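Local coordinates for protein betainyl-CoA thiolase (Pseudomonas putida, PDB 2HLJ) that probably acts on acyl-CoA thioesters such as betainyl-CoA, as a hotdog-fold enzyme of the thioesterase superfamily, at residues 57-68 against 103-114. Numbering follows the deposited sequence. Where two conformers were deposited one is given.
Sequences LFTLEAHINYLH and EVLAASEQMLLH
The H68 ring meets E103 at its edge: NE2 gives a straight hydrogen bond to E103 OE2 (2.7 Å, 164°), in the ring plane but from above the carboxylate plane, the planes 73° apart. V104 O lies at the same ring's edge, 3.4 Å from H68 CD2. Replacing H68 with alanine would probably leave the E103 carboxylate without this partner and freer to turn. The Y66 ring carries I64 CG1 on one face. At the edge of the H63 ring, ND1 donates a hydrogen bond to N65 OD1, from above the amide plane.

Strands 57-66 and 106-114 pair antiparallel. L105 O accepts from both L67 N and H68 N. With chi1 at -176°, S108 OG is turned away from its own N and donates to H63 O (2.6 Å); it accepts from Q110 NE2. A classic beta bulge sets L60 and E61 opposite the single residue M111. There L60 CG packs on L113 CB (3.9 Å), and L112 CD2 lies 3.3 Å from T59 OG1, hydrogen-bonded to D25 OD2 of the second subunit.

Strand 89-98 flanks 104-114 on its other side. Helix 25-43 packs on the face bearing L57, A106, S108 and Q110, consistent with a hotdog fold. Strand 57-66 continues the sheet into the second subunit through residues 61-65.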
loop_
_atom_site.group_PDB
_atom_site.type_symbol
_atom_site.label_atom_id
_atom_site.label_comp_id
_atom_site.label_asym_id
_atom_site.label_seq_id
_atom_site.Cartn_x
_atom_site.Cartn_y
_atom_site.Cartn_z
ATOM N N LEU A 57 -0.450 15.422 -6.550
ATOM C CA LEU A 57 0.105 14.139 -6.991
ATOM C C LEU A 57 -0.932 13.023 -6.836
ATOM O O LEU A 57 -1.558 12.908 -5.796
ATOM C CB LEU A 57 1.322 13.776 -6.163
ATOM C CG LEU A 57 2.556 14.640 -6.311
ATOM C CD1 LEU A 57 3.649 14.017 -5.486
ATOM C CD2 LEU A 57 2.987 14.777 -7.771
ATOM N N PHE A 58 -1.094 12.202 -7.856
ATOM C CA PHE A 58 -1.930 11.023 -7.762
ATOM C C PHE A 58 -0.985 9.828 -7.791
ATOM O O PHE A 58 -0.173 9.697 -8.710
ATOM C CB PHE A 58 -2.902 10.986 -8.946
ATOM C CG PHE A 58 -3.823 9.761 -8.977
ATOM C CD1 PHE A 58 -4.873 9.626 -8.065
ATOM C CD2 PHE A 58 -3.629 8.755 -9.922
ATOM C CE1 PHE A 58 -5.722 8.506 -8.104
ATOM C CE2 PHE A 58 -4.469 7.628 -9.980
ATOM C CZ PHE A 58 -5.515 7.499 -9.071
ATOM N N THR A 59 -1.048 8.973 -6.783
ATOM C CA THR A 59 -0.204 7.795 -6.805
ATOM C C THR A 59 -0.776 6.831 -7.844
ATOM O O THR A 59 -1.938 6.476 -7.759
ATOM C CB THR A 59 -0.133 7.121 -5.451
ATOM O OG1 THR A 59 0.251 8.074 -4.444
ATOM C CG2 THR A 59 0.911 6.007 -5.514
ATOM N N LEU A 60 0.033 6.469 -8.830
ATOM C CA LEU A 60 -0.382 5.577 -9.907
ATOM C C LEU A 60 -0.285 4.110 -9.469
ATOM O O LEU A 60 -1.144 3.302 -9.798
ATOM C CB LEU A 60 0.483 5.789 -11.152
ATOM C CG LEU A 60 0.277 7.109 -11.880
ATOM C CD1 LEU A 60 1.317 7.301 -12.956
ATOM C CD2 LEU A 60 -1.126 7.150 -12.438
ATOM N N GLU A 61 0.755 3.806 -8.704
ATOM C CA GLU A 61 1.193 2.436 -8.489
ATOM C C GLU A 61 2.222 2.426 -7.375
ATOM O O GLU A 61 3.046 3.328 -7.282
ATOM C CB GLU A 61 1.840 1.934 -9.782
ATOM C CG GLU A 61 2.002 0.450 -9.909
ATOM C CD GLU A 61 2.523 0.036 -11.281
ATOM O OE1 GLU A 61 2.696 0.890 -12.195
ATOM O OE2 GLU A 61 2.736 -1.168 -11.453
ATOM N N ALA A 62 2.197 1.390 -6.547
ATOM C CA ALA A 62 3.163 1.225 -5.490
ATOM C C ALA A 62 3.357 -0.244 -5.182
ATOM O O ALA A 62 2.413 -1.052 -5.284
ATOM C CB ALA A 62 2.707 1.969 -4.216
ATOM N N HIS A 63 4.597 -0.593 -4.840
ATOM C CA HIS A 63 4.909 -1.899 -4.270
ATOM C C HIS A 63 5.332 -1.634 -2.839
ATOM O O HIS A 63 5.892 -0.587 -2.560
ATOM C CB HIS A 63 6.052 -2.599 -5.022
ATOM C CG HIS A 63 6.033 -4.092 -4.876
ATOM N ND1 HIS A 63 6.875 -4.750 -4.018
ATOM C CD2 HIS A 63 5.241 -5.044 -5.422
ATOM C CE1 HIS A 63 6.607 -6.039 -4.045
ATOM N NE2 HIS A 63 5.617 -6.246 -4.887
ATOM N N ILE A 64 5.051 -2.556 -1.930
ATOM C CA ILE A 64 5.571 -2.424 -0.594
ATOM C C ILE A 64 5.995 -3.759 -0.047
ATOM O O ILE A 64 5.275 -4.753 -0.148
ATOM C CB ILE A 64 4.592 -1.659 0.345
ATOM C CG1 ILE A 64 5.121 -1.655 1.759
ATOM C CG2 ILE A 64 3.232 -2.235 0.333
ATOM C CD1 ILE A 64 4.428 -0.595 2.564
ATOM N N ASN A 65 7.212 -3.779 0.480
ATOM C CA ASN A 65 7.727 -4.943 1.185
ATOM C C ASN A 65 7.745 -4.684 2.653
ATOM O O ASN A 65 8.309 -3.683 3.073
ATOM C CB ASN A 65 9.125 -5.228 0.722
ATOM C CG ASN A 65 9.145 -5.615 -0.719
ATOM O OD1 ASN A 65 9.085 -4.757 -1.600
ATOM N ND2 ASN A 65 9.150 -6.910 -0.975
ATOM N N TYR A 66 7.205 -5.616 3.435
ATOM C CA TYR A 66 7.187 -5.466 4.889
ATOM C C TYR A 66 8.158 -6.480 5.475
ATOM O O TYR A 66 7.926 -7.673 5.360
ATOM C CB TYR A 66 5.791 -5.732 5.432
ATOM C CG TYR A 66 4.694 -4.894 4.826
ATOM C CD1 TYR A 66 3.987 -5.332 3.696
ATOM C CD2 TYR A 66 4.264 -3.722 5.451
ATOM C CE1 TYR A 66 2.950 -4.591 3.178
ATOM C CE2 TYR A 66 3.225 -3.004 4.947
ATOM C CZ TYR A 66 2.581 -3.417 3.810
ATOM O OH TYR A 66 1.542 -2.643 3.335
ATOM N N LEU A 67 9.274 -5.994 6.024
ATOM C CA LEU A 67 10.339 -6.855 6.539
ATOM C C LEU A 67 10.175 -7.130 8.028
ATOM O O LEU A 67 10.558 -8.192 8.490
ATOM C CB LEU A 67 11.715 -6.243 6.248
ATOM C CG LEU A 67 12.120 -6.068 4.777
ATOM C CD1 LEU A 67 11.834 -7.330 3.937
ATOM C CD2 LEU A 67 11.462 -4.890 4.120
ATOM N N HIS A 68 9.577 -6.194 8.768
ATOM C CA HIS A 68 9.462 -6.301 10.211
ATOM C C HIS A 68 8.205 -5.644 10.741
ATOM O O HIS A 68 7.725 -4.608 10.237
ATOM C CB HIS A 68 10.656 -5.644 10.880
ATOM C CG HIS A 68 11.948 -6.302 10.539
ATOM N ND1 HIS A 68 12.374 -7.453 11.163
ATOM C CD2 HIS A 68 12.880 -6.009 9.604
ATOM C CE1 HIS A 68 13.531 -7.825 10.644
ATOM N NE2 HIS A 68 13.856 -6.972 9.691
ATOM N N GLU A 103 18.545 -2.357 9.748
ATOM C CA GLU A 103 17.984 -2.770 8.451
ATOM C C GLU A 103 16.592 -2.155 8.302
ATOM O O GLU A 103 15.979 -1.718 9.293
ATOM C CB GLU A 103 17.938 -4.287 8.300
ATOM C CG GLU A 103 17.090 -5.064 9.303
ATOM C CD GLU A 103 17.210 -6.604 9.138
ATOM O OE1 GLU A 103 18.233 -7.169 9.625
ATOM O OE2 GLU A 103 16.266 -7.241 8.556
ATOM N N VAL A 104 16.084 -2.072 7.082
ATOM C CA VAL A 104 14.794 -1.433 6.929
ATOM C C VAL A 104 13.676 -2.292 7.532
ATOM O O VAL A 104 13.706 -3.516 7.483
ATOM C CB VAL A 104 14.459 -1.030 5.479
ATOM C CG1 VAL A 104 15.516 -0.056 4.955
ATOM C CG2 VAL A 104 14.311 -2.256 4.581
ATOM N N LEU A 105 12.692 -1.602 8.095
ATOM C CA LEU A 105 11.476 -2.203 8.589
ATOM C C LEU A 105 10.497 -2.501 7.475
ATOM O O LEU A 105 9.692 -3.446 7.572
ATOM C CB LEU A 105 10.812 -1.244 9.584
ATOM C CG LEU A 105 11.688 -0.775 10.754
ATOM C CD1 LEU A 105 10.941 0.189 11.632
ATOM C CD2 LEU A 105 12.121 -1.992 11.546
ATOM N N ALA A 106 10.480 -1.601 6.494
ATOM C CA ALA A 106 9.652 -1.706 5.297
ATOM C C ALA A 106 10.221 -0.763 4.254
ATOM O O ALA A 106 10.961 0.157 4.590
ATOM C CB ALA A 106 8.226 -1.296 5.602
ATOM N N ALA A 107 9.872 -1.004 3.000
ATOM C CA ALA A 107 10.304 -0.170 1.857
ATOM C C ALA A 107 9.193 -0.149 0.800
ATOM O O ALA A 107 8.423 -1.129 0.674
ATOM C CB ALA A 107 11.613 -0.721 1.287
ATOM N N SER A 108 9.086 0.939 0.038
ATOM C CA SER A 108 8.074 1.040 -0.996
ATOM C C SER A 108 8.592 1.805 -2.171
ATOM O O SER A 108 9.100 2.913 -1.998
ATOM C CB SER A 108 6.842 1.799 -0.459
ATOM O OG SER A 108 5.830 1.807 -1.441
ATOM N N GLU A 109 8.416 1.228 -3.365
ATOM C CA GLU A 109 8.712 1.866 -4.628
ATOM C C GLU A 109 7.400 2.390 -5.164
ATOM O O GLU A 109 6.424 1.656 -5.167
ATOM C CB GLU A 109 9.268 0.807 -5.605
ATOM C CG GLU A 109 9.796 1.399 -6.903
ATOM C CD GLU A 109 10.134 0.351 -7.945
ATOM O OE1 GLU A 109 9.945 -0.862 -7.667
ATOM O OE2 GLU A 109 10.608 0.745 -9.039
ATOM N N GLN A 110 7.358 3.644 -5.617
ATOM C CA GLN A 110 6.120 4.233 -6.062
ATOM C C GLN A 110 6.313 5.074 -7.274
ATOM O O GLN A 110 7.382 5.661 -7.468
ATOM C CB GLN A 110 5.537 5.150 -4.983
ATOM C CG GLN A 110 5.671 4.572 -3.599
ATOM C CD GLN A 110 4.776 5.245 -2.626
ATOM O OE1 GLN A 110 4.388 6.393 -2.818
ATOM N NE2 GLN A 110 4.445 4.545 -1.566
HETATM N N MSE A 111 5.255 5.150 -8.063
HETATM C CA MSE A 111 5.187 6.061 -9.194
HETATM C C MSE A 111 4.014 7.018 -8.987
HETATM O O MSE A 111 2.895 6.589 -8.741
HETATM C CB MSE A 111 5.011 5.272 -10.499
HETATM C CG MSE A 111 4.963 6.154 -11.735
HETATM SE SE MSE A 111 6.703 6.857 -12.146
HETATM C CE MSE A 111 7.580 5.212 -12.689
ATOM N N LEU A 112 4.280 8.309 -9.105
ATOM C CA LEU A 112 3.291 9.352 -8.821
ATOM C C LEU A 112 3.161 10.254 -10.047
ATOM O O LEU A 112 4.140 10.462 -10.749
ATOM C CB LEU A 112 3.760 10.168 -7.620
ATOM C CG LEU A 112 4.196 9.416 -6.353
ATOM C CD1 LEU A 112 5.431 9.990 -5.805
ATOM C CD2 LEU A 112 3.073 9.506 -5.304
ATOM N N LEU A 113 1.938 10.708 -10.313
ATOM C CA LEU A 113 1.581 11.554 -11.449
ATOM C C LEU A 113 1.235 12.944 -10.955
ATOM O O LEU A 113 0.419 13.089 -10.018
ATOM C CB LEU A 113 0.348 10.978 -12.171
ATOM C CG LEU A 113 -0.213 11.785 -13.354
ATOM C CD1 LEU A 113 0.804 11.875 -14.460
ATOM C CD2 LEU A 113 -1.496 11.184 -13.883
ATOM N N HIS A 114 1.838 13.960 -11.579
ATOM C CA HIS A 114 1.489 15.341 -11.279
ATOM C C HIS A 114 0.253 15.675 -12.087
ATOM O O HIS A 114 0.231 15.528 -13.302
ATOM C CB HIS A 114 2.647 16.297 -11.597
ATOM C CG HIS A 114 2.404 17.731 -11.204
ATOM N ND1 HIS A 114 2.717 18.782 -12.035
ATOM C CD2 HIS A 114 1.924 18.288 -10.062
ATOM C CE1 HIS A 114 2.412 19.926 -11.434
ATOM N NE2 HIS A 114 1.933 19.656 -10.236
#